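Local atomic coordinates of E3 SUMO-protein ligase SIZ1 (Saccharomyces cerevisiae, PDB entry 3I2D), a protein that acts as an E3 ligase that attaches SUMO to septins and PCNA, its SP-RING-type zinc finger mediating interaction with the conjugating enzyme UBC9. Residues A[105-108]-A[109-113]; A[65-68]-A[69-72]; A[304-307]-A[308-311]. All coordinates share one frame; numbering follows the deposited sequence.

Contact 1: residues A[105-108]-A[109-113]; sequences ADYN and LLSNP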
ATOM      1  N   ALA A 105      20.870  -5.768 -17.125  1.00 98.90           N
ATOM      2  CA  ALA A 105      19.440  -5.919 -16.866  1.00 96.96           C
ATOM      3  C   ALA A 105      18.884  -5.060 -15.726  1.00 97.42           C
ATOM      4  O   ALA A 105      17.758  -4.566 -15.809  1.00 98.46           O
ATOM      5  CB  ALA A 105      19.122  -7.390 -16.612  1.00 92.73           C
ATOM      6  N   ASP A 106      19.665  -4.884 -14.666  1.00 95.33           N
ATOM      7  CA  ASP A 106      19.214  -4.088 -13.535  1.00 90.75           C
ATOM      8  C   ASP A 106      19.232  -2.582 -13.811  1.00 90.30           C
ATOM      9  O   ASP A 106      18.188  -1.933 -13.799  1.00 95.26           O
ATOM     10  CB  ASP A 106      20.068  -4.378 -12.291  1.00 95.17           C
ATOM     11  CG  ASP A 106      19.858  -5.787 -11.731  1.00 95.70           C
ATOM     12  OD1 ASP A 106      18.740  -6.333 -11.874  1.00 88.88           O
ATOM     13  OD2 ASP A 106      20.813  -6.333 -11.123  1.00 87.74           O
ATOM     14  N   TYR A 107      20.417  -2.032 -14.065  1.00 88.09           N
ATOM     15  CA  TYR A 107      20.563  -0.597 -14.305  1.00 82.58           C
ATOM     16  C   TYR A 107      19.508  -0.004 -15.218  1.00 80.20           C
ATOM     17  O   TYR A 107      19.268   1.198 -15.195  1.00 79.93           O
ATOM     18  CB  TYR A 107      21.941  -0.267 -14.892  1.00 82.91           C
ATOM     19  CG  TYR A 107      22.178   1.226 -14.957  1.00 78.24           C
ATOM     20  CD1 TYR A 107      22.603   1.929 -13.828  1.00 81.60           C
ATOM     21  CD2 TYR A 107      21.851   1.955 -16.096  1.00 74.35           C
ATOM     22  CE1 TYR A 107      22.685   3.327 -13.826  1.00 78.64           C
ATOM     23  CE2 TYR A 107      21.927   3.349 -16.104  1.00 78.37           C
ATOM     24  CZ  TYR A 107      22.340   4.029 -14.966  1.00 76.76           C
ATOM     25  OH  TYR A 107      22.376   5.406 -14.957  1.00 66.93           O
ATOM     26  N   ASN A 108      18.886  -0.847 -16.027  1.00 83.22           N
ATOM     27  CA  ASN A 108      17.872  -0.396 -16.971  1.00 90.61           C
ATOM     28  C   ASN A 108      16.604   0.152 -16.317  1.00 93.27           C
ATOM     29  O   ASN A 108      16.337   1.364 -16.335  1.00 92.85           O
ATOM     30  CB  ASN A 108      17.504  -1.551 -17.899  1.00 94.50           C
ATOM     31  CG  ASN A 108      18.722  -2.179 -18.555  1.00101.93           C
ATOM     32  OD1 ASN A 108      18.620  -3.223 -19.206  1.00101.73           O
ATOM     33  ND2 ASN A 108      19.881  -1.546 -18.388  1.00 96.95           N
ATOM     34  N   LEU A 109      15.819  -0.754 -15.749  1.00 89.72           N
ATOM     35  CA  LEU A 109      14.573  -0.393 -15.101  1.00 88.03           C
ATOM     36  C   LEU A 109      14.676   0.924 -14.334  1.00 89.17           C
ATOM     37  O   LEU A 109      13.751   1.740 -14.343  1.00 90.03           O
ATOM     38  CB  LEU A 109      14.163  -1.511 -14.142  1.00 91.41           C
ATOM     39  CG  LEU A 109      14.397  -2.960 -14.590  1.00 95.08           C
ATOM     40  CD1 LEU A 109      13.644  -3.928 -13.655  1.00 86.80           C
ATOM     41  CD2 LEU A 109      13.918  -3.131 -16.025  1.00 95.91           C
ATOM     42  N   LEU A 110      15.815   1.134 -13.683  1.00 87.73           N
ATOM     43  CA  LEU A 110      16.035   2.323 -12.868  1.00 91.17           C
ATOM     44  C   LEU A 110      16.428   3.584 -13.637  1.00 97.17           C
ATOM     45  O   LEU A 110      16.080   4.703 -13.239  1.00 93.34           O
ATOM     46  CB  LEU A 110      17.103   2.015 -11.811  1.00 83.68           C
ATOM     47  CG  LEU A 110      16.985   0.638 -11.146  1.00 80.14           C
ATOM     48  CD1 LEU A 110      18.077   0.464 -10.116  1.00 77.78           C
ATOM     49  CD2 LEU A 110      15.627   0.487 -10.501  1.00 79.58           C
ATOM     50  N   SER A 111      17.151   3.390 -14.737  1.00104.94           N
ATOM     51  CA  SER A 111      17.640   4.484 -15.574  1.00108.73           C
ATOM     52  C   SER A 111      16.581   5.454 -16.120  1.00113.36           C
ATOM     53  O   SER A 111      16.442   6.572 -15.610  1.00110.71           O
ATOM     54  CB  SER A 111      18.443   3.897 -16.733  1.00107.01           C
ATOM     55  OG  SER A 111      17.664   2.945 -17.429  1.00104.70           O
ATOM     56  N   ASN A 112      15.859   5.019 -17.156  1.00114.91           N
ATOM     57  CA  ASN A 112      14.812   5.811 -17.825  1.00117.10           C
ATOM     58  C   ASN A 112      14.195   6.958 -16.996  1.00119.13           C
ATOM     59  O   ASN A 112      13.989   6.818 -15.786  1.00119.47           O
ATOM     60  CB  ASN A 112      13.699   4.863 -18.304  1.00116.71           C
ATOM     61  CG  ASN A 112      12.682   5.548 -19.213  1.00116.84           C
ATOM     62  OD1 ASN A 112      13.039   6.105 -20.253  1.00115.81           O
ATOM     63  ND2 ASN A 112      11.407   5.498 -18.827  1.00113.51           N
ATOM     64  N   PRO A 113      13.893   8.110 -17.644  1.00119.94           N
ATOM     65  CA  PRO A 113      13.299   9.282 -16.980  1.00117.01           C
ATOM     66  C   PRO A 113      11.873   9.046 -16.463  1.00113.81           C
ATOM     67  O   PRO A 113      11.477   9.597 -15.431  1.00111.86           O
ATOM     68  CB  PRO A 113      13.353  10.360 -18.065  1.00116.49           C
ATOM     69  CG  PRO A 113      13.235   9.579 -19.329  1.00117.31           C
ATOM     70  CD  PRO A 113      14.170   8.415 -19.061  1.00120.67           C
TER
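The Y107 ring is met obliquely by S111, one helical turn on: CE2 lies 3.6 Å from S111 CB, with CD2 next at 4.0 Å from the same carbon. Y107 carries its CG opposite the backbone N (chi1 -172°), which swings the ring along the helix toward the CB of S111. The contact is van der Waals only. The backbone joins the same two residues, S111 N donating to Y107 O at 3.1 Å, though with an N-H...O angle of only 136° the bond is bent. A second, weak approach of S111 N to N108 O at 2.7 Å may share the same amide hydrogen. On another side of the helix the leucines touch backbone oxygens with their branch carbons: L109 CG lies 3.9 Å from A105 O, and L110 CG is equally far from D106 O. Helix 104-111 belongs to the PINIT domain and lies against an antiparallel sheet. D106 OD1 is salt-bridged to R78 of strand 74-90, and D106 N is hydrogen-bonded to S103 OG. L109 and L110 both rest on I201 of strand 195-204 and H117 of strand 117-125, while Y107 reaches L102 in the preceding loop.

Contact 2: residues A[65-68]-A[69-72]; sequences TIHF and KESP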
ATOM      1  N   THR A  65      11.486 -18.211   5.999  1.00 75.42           N
ATOM      2  CA  THR A  65      12.075 -17.185   5.152  1.00 68.62           C
ATOM      3  C   THR A  65      11.368 -15.834   5.300  1.00 65.49           C
ATOM      4  O   THR A  65      10.139 -15.767   5.338  1.00 65.04           O
ATOM      5  CB  THR A  65      12.069 -17.670   3.687  1.00 68.72           C
ATOM      6  OG1 THR A  65      12.093 -16.549   2.797  1.00 67.16           O
ATOM      7  CG2 THR A  65      10.844 -18.553   3.426  1.00 71.88           C
ATOM      8  N   ILE A  66      12.153 -14.763   5.403  1.00 62.12           N
ATOM      9  CA  ILE A  66      11.610 -13.412   5.578  1.00 58.52           C
ATOM     10  C   ILE A  66      10.834 -12.890   4.376  1.00 55.49           C
ATOM     11  O   ILE A  66      11.260 -13.024   3.235  1.00 62.65           O
ATOM     12  CB  ILE A  66      12.742 -12.403   5.961  1.00 61.88           C
ATOM     13  CG1 ILE A  66      13.179 -12.662   7.409  1.00 59.37           C
ATOM     14  CG2 ILE A  66      12.271 -10.945   5.786  1.00 52.11           C
ATOM     15  CD1 ILE A  66      14.342 -11.817   7.865  1.00 56.01           C
ATOM     16  N   HIS A  67       9.682 -12.292   4.645  1.00 52.13           N
ATOM     17  CA  HIS A  67       8.833 -11.764   3.594  1.00 45.79           C
ATOM     18  C   HIS A  67       8.158 -10.505   4.100  1.00 46.21           C
ATOM     19  O   HIS A  67       7.251 -10.560   4.918  1.00 46.89           O
ATOM     20  CB  HIS A  67       7.778 -12.796   3.211  1.00 49.63           C
ATOM     21  CG  HIS A  67       6.873 -12.343   2.111  1.00 57.00           C
ATOM     22  ND1 HIS A  67       7.329 -12.078   0.839  1.00 62.14           N
ATOM     23  CD2 HIS A  67       5.551 -12.057   2.106  1.00 55.68           C
ATOM     24  CE1 HIS A  67       6.326 -11.644   0.098  1.00 64.64           C
ATOM     25  NE2 HIS A  67       5.235 -11.621   0.843  1.00 58.82           N
ATOM     26  N   PHE A  68       8.575  -9.356   3.602  1.00 48.84           N
ATOM     27  CA  PHE A  68       7.979  -8.126   4.085  1.00 50.08           C
ATOM     28  C   PHE A  68       6.511  -7.947   3.734  1.00 50.59           C
ATOM     29  O   PHE A  68       6.086  -8.285   2.635  1.00 50.45           O
ATOM     30  CB  PHE A  68       8.785  -6.931   3.590  1.00 44.66           C
ATOM     31  CG  PHE A  68      10.195  -6.927   4.084  1.00 48.24           C
ATOM     32  CD1 PHE A  68      11.233  -7.378   3.276  1.00 46.36           C
ATOM     33  CD2 PHE A  68      10.483  -6.539   5.387  1.00 48.57           C
ATOM     34  CE1 PHE A  68      12.532  -7.449   3.755  1.00 42.86           C
ATOM     35  CE2 PHE A  68      11.785  -6.609   5.872  1.00 48.02           C
ATOM     36  CZ  PHE A  68      12.808  -7.067   5.049  1.00 43.92           C
ATOM     37  N   LYS A  69       5.744  -7.422   4.692  1.00 52.39           N
ATOM     38  CA  LYS A  69       4.330  -7.153   4.484  1.00 55.97           C
ATOM     39  C   LYS A  69       4.223  -6.335   3.209  1.00 54.04           C
ATOM     40  O   LYS A  69       4.896  -5.309   3.048  1.00 50.47           O
ATOM     41  CB  LYS A  69       3.745  -6.339   5.637  1.00 56.21           C
ATOM     42  CG  LYS A  69       3.620  -7.071   6.948  1.00 68.35           C
ATOM     43  CD  LYS A  69       2.828  -6.225   7.941  1.00 74.58           C
ATOM     44  CE  LYS A  69       2.829  -6.828   9.339  1.00 75.41           C
ATOM     45  NZ  LYS A  69       2.012  -6.010  10.279  1.00 79.78           N
ATOM     46  N   GLU A  70       3.362  -6.784   2.313  1.00 51.94           N
ATOM     47  CA  GLU A  70       3.191  -6.109   1.044  1.00 56.01           C
ATOM     48  C   GLU A  70       2.322  -4.866   1.072  1.00 48.95           C
ATOM     49  O   GLU A  70       1.607  -4.587   2.029  1.00 42.15           O
ATOM     50  CB  GLU A  70       2.628  -7.084   0.011  1.00 62.60           C
ATOM     51  CG  GLU A  70       3.538  -8.254  -0.314  1.00 71.14           C
ATOM     52  CD  GLU A  70       2.741  -9.479  -0.684  1.00 79.82           C
ATOM     53  OE1 GLU A  70       1.865  -9.360  -1.567  1.00 85.89           O
ATOM     54  OE2 GLU A  70       2.981 -10.554  -0.088  1.00 83.72           O
ATOM     55  N   SER A  71       2.438  -4.112  -0.010  1.00 47.40           N
ATOM     56  CA  SER A  71       1.673  -2.912  -0.240  1.00 43.19           C
ATOM     57  C   SER A  71       1.311  -3.001  -1.705  1.00 48.26           C
ATOM     58  O   SER A  71       2.130  -3.409  -2.532  1.00 47.19           O
ATOM     59  CB  SER A  71       2.521  -1.674  -0.018  1.00 45.63           C
ATOM     60  OG  SER A  71       1.786  -0.516  -0.367  1.00 55.20           O
ATOM     61  N   PRO A  72       0.075  -2.646  -2.053  1.00 51.64           N
ATOM     62  CA  PRO A  72      -0.295  -2.716  -3.465  1.00 48.80           C
ATOM     63  C   PRO A  72       0.345  -1.590  -4.274  1.00 49.05           C
ATOM     64  O   PRO A  72       0.166  -1.533  -5.493  1.00 56.73           O
ATOM     65  CB  PRO A  72      -1.815  -2.610  -3.422  1.00 46.24           C
ATOM     66  CG  PRO A  72      -2.044  -1.720  -2.236  1.00 43.03           C
ATOM     67  CD  PRO A  72      -1.082  -2.281  -1.218  1.00 52.06           C
TER
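A histidine-carboxylate hydrogen bond between H67 and E70 spans three residues of the extended chain that leads into strand 74-90. H67 NE2 donates to E70 OE2 at 2.7 Å, and an N-H...O angle of 168° makes the bond nearly straight. The acceptor sits almost in the imidazole plane, directly off NE2; the ring carbons to either side, CE1 and CD2, are 3.5 and 3.7 Å from E70 OE2. On the glutamate side the fit is less regular: NE2 comes to the anti side of OE2 and somewhat out of the carboxylate plane, and the ring and carboxylate planes stand 74° apart. With CG opposite its backbone N (chi1 -179°), H67 holds its ring over the same side of the chain as E70, whose side chain bends at its second torsion to bring OE2 back to it. E70 CG also passes 3.9 Å from F68 O, packing the aliphatic stem against the backbone between the partners. The bond lies in an irregular, extended part of the PINIT domain, where backbone hydrogen bonds of H67 with R132 and K69 with E135 also hold the chain. The carboxylate would probably favour a protonated imidazole. F68 turns the other way and is buried: one face of its ring takes I66 CG2, 3.9 Å above the plane and offset toward the rim, and the ring also meets that of F122 in strand 117-125. Farther along, P72 touches W289 in the SP-RING part of the chain.

Contact 3: residues A[304-307]-A[308-311]; sequences AISE and FVDD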
ATOM      1  N   ALA A 304     -15.079  -2.527  -5.060  1.00 46.42           N
ATOM      2  CA  ALA A 304     -15.849  -2.557  -6.300  1.00 52.09           C
ATOM      3  C   ALA A 304     -16.675  -1.283  -6.524  1.00 50.45           C
ATOM      4  O   ALA A 304     -17.069  -0.610  -5.575  1.00 49.61           O
ATOM      5  CB  ALA A 304     -16.772  -3.769  -6.304  1.00 50.53           C
ATOM      6  N   ILE A 305     -16.935  -0.965  -7.787  1.00 45.73           N
ATOM      7  CA  ILE A 305     -17.727   0.204  -8.141  1.00 39.07           C
ATOM      8  C   ILE A 305     -19.170  -0.141  -7.840  1.00 42.84           C
ATOM      9  O   ILE A 305     -19.578  -1.282  -8.021  1.00 45.65           O
ATOM     10  CB  ILE A 305     -17.632   0.521  -9.664  1.00 39.48           C
ATOM     11  CG1 ILE A 305     -16.226   1.005 -10.017  1.00 36.43           C
ATOM     12  CG2 ILE A 305     -18.686   1.569 -10.060  1.00 33.26           C
ATOM     13  CD1 ILE A 305     -15.773   2.169  -9.187  1.00 30.97           C
ATOM     14  N   SER A 306     -19.940   0.837  -7.377  1.00 46.77           N
ATOM     15  CA  SER A 306     -21.354   0.625  -7.094  1.00 47.77           C
ATOM     16  C   SER A 306     -22.130   1.050  -8.329  1.00 48.89           C
ATOM     17  O   SER A 306     -22.189   2.229  -8.655  1.00 49.61           O
ATOM     18  CB  SER A 306     -21.807   1.464  -5.906  1.00 48.05           C
ATOM     19  OG  SER A 306     -23.198   1.734  -5.977  1.00 49.72           O
ATOM     20  N   GLU A 307     -22.722   0.080  -9.010  1.00 52.29           N
ATOM     21  CA  GLU A 307     -23.479   0.355 -10.212  1.00 56.29           C
ATOM     22  C   GLU A 307     -24.661   1.271  -9.926  1.00 59.24           C
ATOM     23  O   GLU A 307     -24.978   2.164 -10.726  1.00 54.31           O
ATOM     24  CB  GLU A 307     -23.969  -0.948 -10.826  1.00 63.21           C
ATOM     25  CG  GLU A 307     -24.490  -0.776 -12.235  1.00 77.74           C
ATOM     26  CD  GLU A 307     -24.975  -2.075 -12.832  1.00 82.93           C
ATOM     27  OE1 GLU A 307     -26.038  -2.564 -12.387  1.00 84.50           O
ATOM     28  OE2 GLU A 307     -24.284  -2.602 -13.737  1.00 84.04           O
ATOM     29  N   PHE A 308     -25.311   1.062  -8.784  1.00 56.89           N
ATOM     30  CA  PHE A 308     -26.449   1.893  -8.440  1.00 54.09           C
ATOM     31  C   PHE A 308     -26.046   3.358  -8.416  1.00 59.59           C
ATOM     32  O   PHE A 308     -26.620   4.174  -9.142  1.00 64.32           O
ATOM     33  CB  PHE A 308     -27.030   1.535  -7.071  1.00 47.16           C
ATOM     34  CG  PHE A 308     -28.281   2.305  -6.751  1.00 54.87           C
ATOM     35  CD1 PHE A 308     -29.478   2.015  -7.405  1.00 57.86           C
ATOM     36  CD2 PHE A 308     -28.254   3.371  -5.865  1.00 52.24           C
ATOM     37  CE1 PHE A 308     -30.624   2.777  -7.185  1.00 56.72           C
ATOM     38  CE2 PHE A 308     -29.400   4.144  -5.637  1.00 57.26           C
ATOM     39  CZ  PHE A 308     -30.586   3.843  -6.300  1.00 54.24           C
ATOM     40  N   VAL A 309     -25.056   3.679  -7.575  1.00 59.83           N
ATOM     41  CA  VAL A 309     -24.569   5.046  -7.417  1.00 55.67           C
ATOM     42  C   VAL A 309     -23.928   5.586  -8.694  1.00 56.88           C
ATOM     43  O   VAL A 309     -24.062   6.771  -9.010  1.00 54.12           O
ATOM     44  CB  VAL A 309     -23.556   5.149  -6.246  1.00 56.53           C
ATOM     45  CG1 VAL A 309     -23.076   6.581  -6.105  1.00 54.83           C
ATOM     46  CG2 VAL A 309     -24.204   4.713  -4.956  1.00 48.31           C
ATOM     47  N   ASP A 310     -23.233   4.721  -9.426  1.00 54.79           N
ATOM     48  CA  ASP A 310     -22.604   5.130 -10.672  1.00 55.89           C
ATOM     49  C   ASP A 310     -23.700   5.616 -11.620  1.00 62.39           C
ATOM     50  O   ASP A 310     -23.550   6.648 -12.273  1.00 63.97           O
ATOM     51  CB  ASP A 310     -21.864   3.958 -11.304  1.00 59.81           C
ATOM     52  CG  ASP A 310     -20.783   4.404 -12.267  1.00 68.48           C
ATOM     53  OD1 ASP A 310     -20.194   3.536 -12.951  1.00 69.68           O
ATOM     54  OD2 ASP A 310     -20.508   5.622 -12.330  1.00 75.79           O
ATOM     55  N   ASP A 311     -24.805   4.872 -11.689  1.00 65.33           N
ATOM     56  CA  ASP A 311     -25.928   5.239 -12.552  1.00 67.24           C
ATOM     57  C   ASP A 311     -26.442   6.645 -12.238  1.00 68.52           C
ATOM     58  O   ASP A 311     -26.509   7.500 -13.120  1.00 67.10           O
ATOM     59  CB  ASP A 311     -27.074   4.234 -12.398  1.00 72.54           C
ATOM     60  CG  ASP A 311     -26.890   2.992 -13.259  1.00 80.65           C
ATOM     61  OD1 ASP A 311     -25.795   2.848 -13.862  1.00 78.30           O
ATOM     62  OD2 ASP A 311     -27.841   2.167 -13.326  1.00 73.11           O
TER
HETATM   63  O   HOH W   1     -24.846  -0.665  -6.936  1.00 72.76           O
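S306 caps helix 307-313 by hydrogen bonding: its OG accepts from V309 N at 3.1 Å in a nearly straight bond (N-H...O 163°), a position it reaches by lying opposite its own backbone N (chi1 154°). Two main-chain bonds start the helix: D310 N to S306 O at 2.8 Å and D311 N to E307 O at 2.9 Å. Water 1 accepts from F308 N at 2.6 Å and is also hydrogen-bonded to S306 OG, so it serves a second amide of the first turn. With an alanine in place of S306, V309 N would probably lose its capping acceptor and the water one of its partners. Van der Waals contacts set methyls against oxygens: CG2 of V309 sits against S306 OG, and I305 CG2 meets D310 OD1 at 3.8 Å. The charged side chains E307 and D311 run side by side, their carboxylates only 10° from parallel, with E307 OE1 and D311 OD2 5.1 Å apart; K222 of helix 222-234 packs on E307 and makes a long, weak ion pair with D311. This turn follows strand 303-305 within the SP-RING-type zinc finger, the S306 side chain about 11 Å from the zinc ion. Acidic side chains at E307, D310 and D311, near the N-terminal end of the helix, are likely to suit the positive end of its dipole, which may ease the closeness of E307 and D311.

Contacts 1 and 2 both belong to the PINIT domain, their centres about 23 Å apart; contact 3 lies in the SP-RING-type zinc finger. Contact 1 is a surface helix, with L110 its buried residue, whereas contacts 2 and 3 are partly buried, contact 3 with four of its seven touching residues buried. Contacts 1 and 2 are tied to the same sheet: the helix rests on strands 74-90, 117-125 and 195-204, and residues 65-72 lead into the first of these and reach the second through F68. In contact 1 helix backbone bonds and a ring contact dominate, in contact 2 one side-chain bond, in contact 3 a helix cap. None of the three touches another.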